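Local coordinates for Medium/long-chain acyl-CoA thioesterase YigI (Shewanella oneidensis, PDB 3E8P) that probably hydrolyses medium- and long-chain fatty acyl-CoA thioesters to the free fatty acid and CoA, as a hotdog-fold member of the thioesterase superfamily, at the interface of chains A and B. Coordinates in Å, arbitrary orientation; residue numbers count along the deposited sequence, not the author numbering. Chains: chain A/B, uncharacterized protein.

Contact 1: the interface of chains A and B. Residues chain A 33, 36-37, 59, 69, 71-72, 75; chain B 33, 36-37, 59, 69, 71-72, 75.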
loop_
_atom_site.group_PDB
_atom_site.type_symbol
_atom_site.label_atom_id
_atom_site.label_comp_id
_atom_site.label_asym_id
_atom_site.label_seq_id
_atom_site.Cartn_x
_atom_site.Cartn_y
_atom_site.Cartn_z
ATOM N N PHE A 33 -12.024 -21.790 5.833
ATOM C CA PHE A 33 -11.187 -21.462 4.682
ATOM C C PHE A 33 -9.766 -22.010 4.783
ATOM O O PHE A 33 -9.143 -22.274 3.767
ATOM C CB PHE A 33 -11.138 -19.944 4.440
ATOM C CG PHE A 33 -10.570 -19.568 3.087
ATOM C CD1 PHE A 33 -11.091 -20.127 1.919
ATOM C CD2 PHE A 33 -9.511 -18.660 2.979
ATOM C CE1 PHE A 33 -10.569 -19.794 0.660
ATOM C CE2 PHE A 33 -8.980 -18.319 1.723
ATOM C CZ PHE A 33 -9.512 -18.888 0.564
ATOM N N LEU A 36 -9.968 -25.579 3.830
ATOM C CA LEU A 36 -10.190 -25.766 2.399
ATOM C C LEU A 36 -8.859 -25.681 1.656
ATOM O O LEU A 36 -8.631 -26.406 0.694
ATOM C CB LEU A 36 -11.143 -24.699 1.858
ATOM C CG LEU A 36 -11.424 -24.763 0.353
ATOM C CD1 LEU A 36 -12.342 -25.951 0.033
ATOM C CD2 LEU A 36 -12.081 -23.466 -0.088
ATOM N N LEU A 37 -7.988 -24.784 2.109
ATOM C CA LEU A 37 -6.684 -24.605 1.483
ATOM C C LEU A 37 -5.623 -25.553 2.031
ATOM O O LEU A 37 -4.722 -25.962 1.303
ATOM C CB LEU A 37 -6.201 -23.153 1.646
ATOM C CG LEU A 37 -6.619 -22.141 0.572
ATOM C CD1 LEU A 37 -8.128 -22.134 0.430
ATOM C CD2 LEU A 37 -6.116 -20.744 0.944
ATOM N N LEU A 59 -4.563 -25.450 -5.556
ATOM C CA LEU A 59 -4.005 -24.136 -5.237
ATOM C C LEU A 59 -3.261 -23.461 -6.385
ATOM O O LEU A 59 -2.747 -22.359 -6.225
ATOM C CB LEU A 59 -3.068 -24.243 -4.026
ATOM C CG LEU A 59 -3.701 -24.699 -2.706
ATOM C CD1 LEU A 59 -2.667 -24.671 -1.585
ATOM C CD2 LEU A 59 -4.866 -23.792 -2.363
ATOM N N HIS A 69 -1.413 -19.687 -6.822
ATOM C CA HIS A 69 -2.283 -18.562 -7.169
ATOM C C HIS A 69 -2.025 -17.410 -6.199
ATOM O O HIS A 69 -1.987 -17.612 -4.989
ATOM C CB HIS A 69 -3.756 -18.966 -7.090
ATOM C CG HIS A 69 -4.689 -17.951 -7.674
ATOM N ND1 HIS A 69 -4.922 -16.728 -7.082
ATOM C CD2 HIS A 69 -5.433 -17.967 -8.807
ATOM C CE1 HIS A 69 -5.771 -16.036 -7.823
ATOM N NE2 HIS A 69 -6.095 -16.764 -8.876
ATOM N N GLY A 71 -3.752 -15.365 -4.858
ATOM C CA GLY A 71 -4.720 -15.248 -3.781
ATOM C C GLY A 71 -4.311 -16.068 -2.569
ATOM O O GLY A 71 -4.598 -15.696 -1.431
ATOM N N VAL A 72 -3.637 -17.190 -2.814
ATOM C CA VAL A 72 -3.177 -18.047 -1.734
ATOM C C VAL A 72 -2.055 -17.336 -1.008
ATOM O O VAL A 72 -2.011 -17.296 0.222
ATOM C CB VAL A 72 -2.617 -19.383 -2.255
ATOM C CG1 VAL A 72 -1.996 -20.158 -1.102
ATOM C CG2 VAL A 72 -3.723 -20.198 -2.923
ATOM N N THR A 75 -3.489 -14.780 1.092
ATOM C CA THR A 75 -4.202 -15.377 2.227
ATOM C C THR A 75 -3.223 -15.727 3.349
ATOM O O THR A 75 -3.452 -15.389 4.517
ATOM C CB THR A 75 -4.976 -16.667 1.798
ATOM O OG1 THR A 75 -5.999 -16.313 0.864
ATOM C CG2 THR A 75 -5.635 -17.332 2.995
ATOM N N PHE B 33 -7.443 -22.820 -8.686
ATOM C CA PHE B 33 -7.843 -22.127 -7.466
ATOM C C PHE B 33 -9.206 -21.456 -7.594
ATOM O O PHE B 33 -9.929 -21.330 -6.606
ATOM C CB PHE B 33 -6.787 -21.100 -7.057
ATOM C CG PHE B 33 -6.987 -20.540 -5.670
ATOM C CD1 PHE B 33 -7.036 -21.384 -4.563
ATOM C CD2 PHE B 33 -7.095 -19.166 -5.466
ATOM C CE1 PHE B 33 -7.188 -20.869 -3.266
ATOM C CE2 PHE B 33 -7.244 -18.636 -4.179
ATOM C CZ PHE B 33 -7.290 -19.489 -3.077
ATOM N N LEU B 36 -11.792 -24.104 -6.936
ATOM C CA LEU B 36 -11.849 -24.481 -5.526
ATOM C C LEU B 36 -12.710 -23.479 -4.744
ATOM O O LEU B 36 -13.457 -23.862 -3.848
ATOM C CB LEU B 36 -10.433 -24.537 -4.931
ATOM C CG LEU B 36 -10.301 -24.802 -3.422
ATOM C CD1 LEU B 36 -10.826 -26.197 -3.091
ATOM C CD2 LEU B 36 -8.834 -24.666 -2.993
ATOM N N LEU B 37 -12.611 -22.201 -5.102
ATOM C CA LEU B 37 -13.367 -21.148 -4.428
ATOM C C LEU B 37 -14.744 -20.887 -5.036
ATOM O O LEU B 37 -15.646 -20.414 -4.349
ATOM C CB LEU B 37 -12.554 -19.842 -4.416
ATOM C CG LEU B 37 -11.609 -19.588 -3.226
ATOM C CD1 LEU B 37 -10.692 -20.773 -3.003
ATOM C CD2 LEU B 37 -10.802 -18.325 -3.487
ATOM N N LEU B 59 -15.781 -21.099 2.708
ATOM C CA LEU B 59 -15.173 -19.771 2.610
ATOM C C LEU B 59 -15.266 -18.931 3.885
ATOM O O LEU B 59 -14.794 -17.798 3.916
ATOM C CB LEU B 59 -15.806 -18.987 1.460
ATOM C CG LEU B 59 -15.814 -19.658 0.090
ATOM C CD1 LEU B 59 -16.498 -18.740 -0.907
ATOM C CD2 LEU B 59 -14.402 -19.975 -0.347
ATOM N N HIS B 69 -13.904 -15.076 4.673
ATOM C CA HIS B 69 -12.488 -15.021 5.034
ATOM C C HIS B 69 -11.788 -13.970 4.175
ATOM O O HIS B 69 -11.925 -13.972 2.956
ATOM C CB HIS B 69 -11.820 -16.392 4.837
ATOM C CG HIS B 69 -10.439 -16.483 5.415
ATOM N ND1 HIS B 69 -9.335 -15.917 4.812
ATOM C CD2 HIS B 69 -9.989 -17.051 6.561
ATOM C CE1 HIS B 69 -8.267 -16.130 5.561
ATOM N NE2 HIS B 69 -8.636 -16.815 6.629
ATOM N N GLY B 71 -9.031 -13.748 3.011
ATOM C CA GLY B 71 -8.246 -14.305 1.922
ATOM C C GLY B 71 -9.045 -14.393 0.636
ATOM O O GLY B 71 -8.506 -14.255 -0.467
ATOM N N VAL B 72 -10.344 -14.626 0.764
ATOM C CA VAL B 72 -11.191 -14.715 -0.419
ATOM C C VAL B 72 -11.288 -13.328 -1.039
ATOM O O VAL B 72 -11.094 -13.150 -2.245
ATOM C CB VAL B 72 -12.588 -15.218 -0.052
ATOM C CG1 VAL B 72 -13.457 -15.329 -1.299
ATOM C CG2 VAL B 72 -12.471 -16.554 0.645
ATOM N N THR B 75 -8.249 -12.369 -2.912
ATOM C CA THR B 75 -8.157 -13.146 -4.147
ATOM C C THR B 75 -9.022 -12.539 -5.245
ATOM O O THR B 75 -8.565 -12.318 -6.367
ATOM C CB THR B 75 -8.632 -14.602 -3.956
ATOM O OG1 THR B 75 -7.787 -15.271 -3.011
ATOM C CG2 THR B 75 -8.584 -15.341 -5.280
#
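With CG anti to the backbone N (chi1 -166°), A:Phe33 turns its ring away from the short helix 32-37 and into chain B; B:Phe33 does the same at -168°, in keeping with the two-fold symmetry of the interface. Each ring lies between two aliphatic groups. On one face of the A:Phe33 ring sits CD1 of A:Leu37 from its own chain, and on the opposite face B:Val72 CG2 makes a CH-pi contact 3.8 Å from the centroid. The B:Leu37 CD1 methyl meets the rim in plane, 3.8 Å from A:Phe33 CE1. On the other side of the ring, A:Phe33 CD2 stands over the face of the B:His69 imidazole, offset toward its rim and 3.4 Å from its CG, and the two side chains cross at about a right angle. That imidazole is held in its rotation by its own chain: B:Gly71 N donates to B:His69 ND1 at 2.8 Å. At the axis A:Leu36 and B:Leu36 meet tip to tip, their CD1 methyls in tight contact at 3.5 Å. The hydroxyl OG1 of A:Thr75 bonds to A:Gly71 O within its own helix (2.8 Å), approaching above the carbonyl plane, while lying against B:Gly71 CA. No polar bond crosses this patch, so it joins the subunits through apolar packing, with the Phe33 ring of each chain fitted against helix 70-90 and the preceding histidine of the other.

Contact 2: the interface of chains A and B. Residues chain A 57-58, 60-61, 63, 69; chain B 30-34.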
loop_
_atom_site.group_PDB
_atom_site.type_symbol
_atom_site.label_atom_id
_atom_site.label_comp_id
_atom_site.label_asym_id
_atom_site.label_seq_id
_atom_site.Cartn_x
_atom_site.Cartn_y
_atom_site.Cartn_z
ATOM N N PRO A 57 -2.751 -29.522 -6.192
ATOM C CA PRO A 57 -3.369 -29.098 -7.452
ATOM C C PRO A 57 -4.407 -27.975 -7.345
ATOM O O PRO A 57 -4.412 -27.058 -8.163
ATOM C CB PRO A 57 -3.970 -30.401 -7.993
ATOM C CG PRO A 57 -3.022 -31.440 -7.471
ATOM C CD PRO A 57 -2.813 -30.988 -6.046
ATOM N N GLU A 58 -5.278 -28.042 -6.342
ATOM C CA GLU A 58 -6.330 -27.030 -6.165
ATOM C C GLU A 58 -5.844 -25.602 -5.891
ATOM O O GLU A 58 -6.628 -24.653 -5.980
ATOM C CB GLU A 58 -7.274 -27.433 -5.027
ATOM C CG GLU A 58 -8.129 -28.653 -5.289
ATOM C CD GLU A 58 -7.314 -29.919 -5.467
ATOM O OE1 GLU A 58 -6.230 -30.021 -4.852
ATOM O OE2 GLU A 58 -7.770 -30.817 -6.210
ATOM N N ILE A 60 -3.216 -24.114 -7.541
ATOM C CA ILE A 60 -2.506 -23.578 -8.701
ATOM C C ILE A 60 -3.217 -22.440 -9.433
ATOM O O ILE A 60 -4.427 -22.482 -9.652
ATOM C CB ILE A 60 -2.210 -24.701 -9.711
ATOM C CG1 ILE A 60 -1.271 -25.723 -9.074
ATOM C CG2 ILE A 60 -1.592 -24.128 -10.982
ATOM C CD1 ILE A 60 -0.956 -26.891 -9.975
ATOM N N GLY A 61 -2.445 -21.428 -9.820
ATOM C CA GLY A 61 -3.001 -20.300 -10.546
ATOM C C GLY A 61 -2.783 -20.470 -12.036
ATOM O O GLY A 61 -3.723 -20.415 -12.825
ATOM N N ILE A 63 -1.568 -23.055 -14.820
ATOM C CA ILE A 63 -1.311 -24.464 -15.108
ATOM C C ILE A 63 0.052 -24.725 -15.741
ATOM O O ILE A 63 0.769 -25.631 -15.321
ATOM C CB ILE A 63 -2.420 -25.044 -16.028
ATOM C CG1 ILE A 63 -3.735 -25.129 -15.253
ATOM C CG2 ILE A 63 -2.030 -26.416 -16.540
ATOM C CD1 ILE A 63 -4.931 -25.530 -16.107
ATOM N N HIS A 69 -1.413 -19.687 -6.822
ATOM C CA HIS A 69 -2.283 -18.562 -7.169
ATOM C C HIS A 69 -2.025 -17.410 -6.199
ATOM O O HIS A 69 -1.987 -17.612 -4.989
ATOM C CB HIS A 69 -3.756 -18.966 -7.090
ATOM C CG HIS A 69 -4.689 -17.951 -7.674
ATOM N ND1 HIS A 69 -4.922 -16.728 -7.082
ATOM C CD2 HIS A 69 -5.433 -17.967 -8.807
ATOM C CE1 HIS A 69 -5.771 -16.036 -7.823
ATOM N NE2 HIS A 69 -6.095 -16.764 -8.876
ATOM N N HIS B 30 -10.182 -22.378 -16.542
ATOM C CA HIS B 30 -8.829 -22.937 -16.625
ATOM C C HIS B 30 -7.925 -22.675 -15.412
ATOM O O HIS B 30 -6.726 -22.947 -15.469
ATOM C CB HIS B 30 -8.123 -22.406 -17.872
ATOM C CG HIS B 30 -8.789 -22.786 -19.158
ATOM N ND1 HIS B 30 -10.149 -22.680 -19.353
ATOM C CD2 HIS B 30 -8.271 -23.218 -20.332
ATOM C CE1 HIS B 30 -10.441 -23.030 -20.594
ATOM N NE2 HIS B 30 -9.319 -23.359 -21.209
ATOM N N VAL B 31 -8.485 -22.152 -14.324
ATOM C CA VAL B 31 -7.691 -21.866 -13.127
ATOM C C VAL B 31 -8.159 -22.696 -11.934
ATOM O O VAL B 31 -9.225 -22.449 -11.365
ATOM C CB VAL B 31 -7.766 -20.368 -12.745
ATOM C CG1 VAL B 31 -6.927 -20.103 -11.501
ATOM C CG2 VAL B 31 -7.283 -19.507 -13.909
ATOM N N PRO B 32 -7.352 -23.685 -11.523
ATOM C CA PRO B 32 -7.694 -24.551 -10.395
ATOM C C PRO B 32 -8.174 -23.837 -9.134
ATOM O O PRO B 32 -9.201 -24.201 -8.568
ATOM C CB PRO B 32 -6.404 -25.336 -10.163
ATOM C CG PRO B 32 -5.834 -25.453 -11.532
ATOM C CD PRO B 32 -6.051 -24.065 -12.100
ATOM N N PHE B 33 -7.443 -22.820 -8.686
ATOM C CA PHE B 33 -7.843 -22.127 -7.466
ATOM C C PHE B 33 -9.206 -21.456 -7.594
ATOM O O PHE B 33 -9.929 -21.330 -6.606
ATOM C CB PHE B 33 -6.787 -21.100 -7.057
ATOM C CG PHE B 33 -6.987 -20.540 -5.670
ATOM C CD1 PHE B 33 -7.036 -21.384 -4.563
ATOM C CD2 PHE B 33 -7.095 -19.166 -5.466
ATOM C CE1 PHE B 33 -7.188 -20.869 -3.266
ATOM C CE2 PHE B 33 -7.244 -18.636 -4.179
ATOM C CZ PHE B 33 -7.290 -19.489 -3.077
ATOM N N HIS B 34 -9.556 -21.029 -8.803
ATOM C CA HIS B 34 -10.854 -20.393 -9.021
ATOM C C HIS B 34 -11.977 -21.407 -8.843
ATOM O O HIS B 34 -13.043 -21.078 -8.314
ATOM C CB HIS B 34 -10.938 -19.767 -10.422
ATOM C CG HIS B 34 -10.040 -18.583 -10.610
ATOM N ND1 HIS B 34 -9.997 -17.855 -11.780
ATOM C CD2 HIS B 34 -9.127 -18.020 -9.783
ATOM C CE1 HIS B 34 -9.094 -16.897 -11.667
ATOM N NE2 HIS B 34 -8.552 -16.976 -10.464
#
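The segment leading into the long central helix of the hotdog fold, typical of the thioesterase superfamily, runs in chain A from the 3-10 helix 57-59 to A:His69 and receives the start of helix 32-37 of chain B. The backbone makes the first link: B:Phe33 N, in the first turn of the helix, donates to the carbonyl A:Ile60 O at 3.2 Å. The acceptor is approached in its carbonyl plane, with 156° at the hydrogen. Just ahead, the pyrrolidine of B:Pro32 lies against chain A carbonyls, its CB 3.3 Å from A:Pro57 O, and its CD meets A:Ile60 O. The carbonyl A:Glu58 O points in plane at the edge of the B:Phe33 ring. Farther out, A:Ile63 extends its CD1 methyl to B:His30 O, and its CG1 passes obliquely across B:Pro32 CD.

A second polar link joins two imidazoles. A:His69 NE2 and B:His34 NE2 are hydrogen-bonded at 2.9 Å, bent to 142° at the hydrogen, and the donor is not decided. The rings meet edge to face, their planes 62° apart, with A:His69 CE1 at the rim of the B:His34 ring. B:His34 reaches this position with CG anti to its carbonyl carbon. B:Val31 CG1 lies against both rings and is likely to limit their movement: it sits over the centre of the B:His34 face and touches the rim of A:His69 in plane, 3.7 Å from CD2. Because ND1 of A:His69 already accepts a bond within chain A, NE2 may well carry the proton and donate to B:His34. An alanine in place of A:His69 would lose the imidazole, and with it would probably go the bond to B:His34, the contact with B:Val31 CG1 and much of the packing on the B:Phe33 ring.

Contact 1 and contact 2 are neighbouring parts of one two-fold interface, the centres of their C-alpha atoms about 10 Å apart. They share A:His69 and B:Phe33, so one histidine presents a ring face and ND1 side to contact 1 and its NE2 to contact 2, while one phenylalanine contributes mainly its ring to the first and its backbone N, with a ring edge, to the second. Contact 1 lies around the axis and is apolar; contact 2 lies to one side and brings polar bonds. Helix 32-37 contributes to both, consistent with chains A and B forming the dimer usual for hotdog thioesterases within the four-copy deposited assembly.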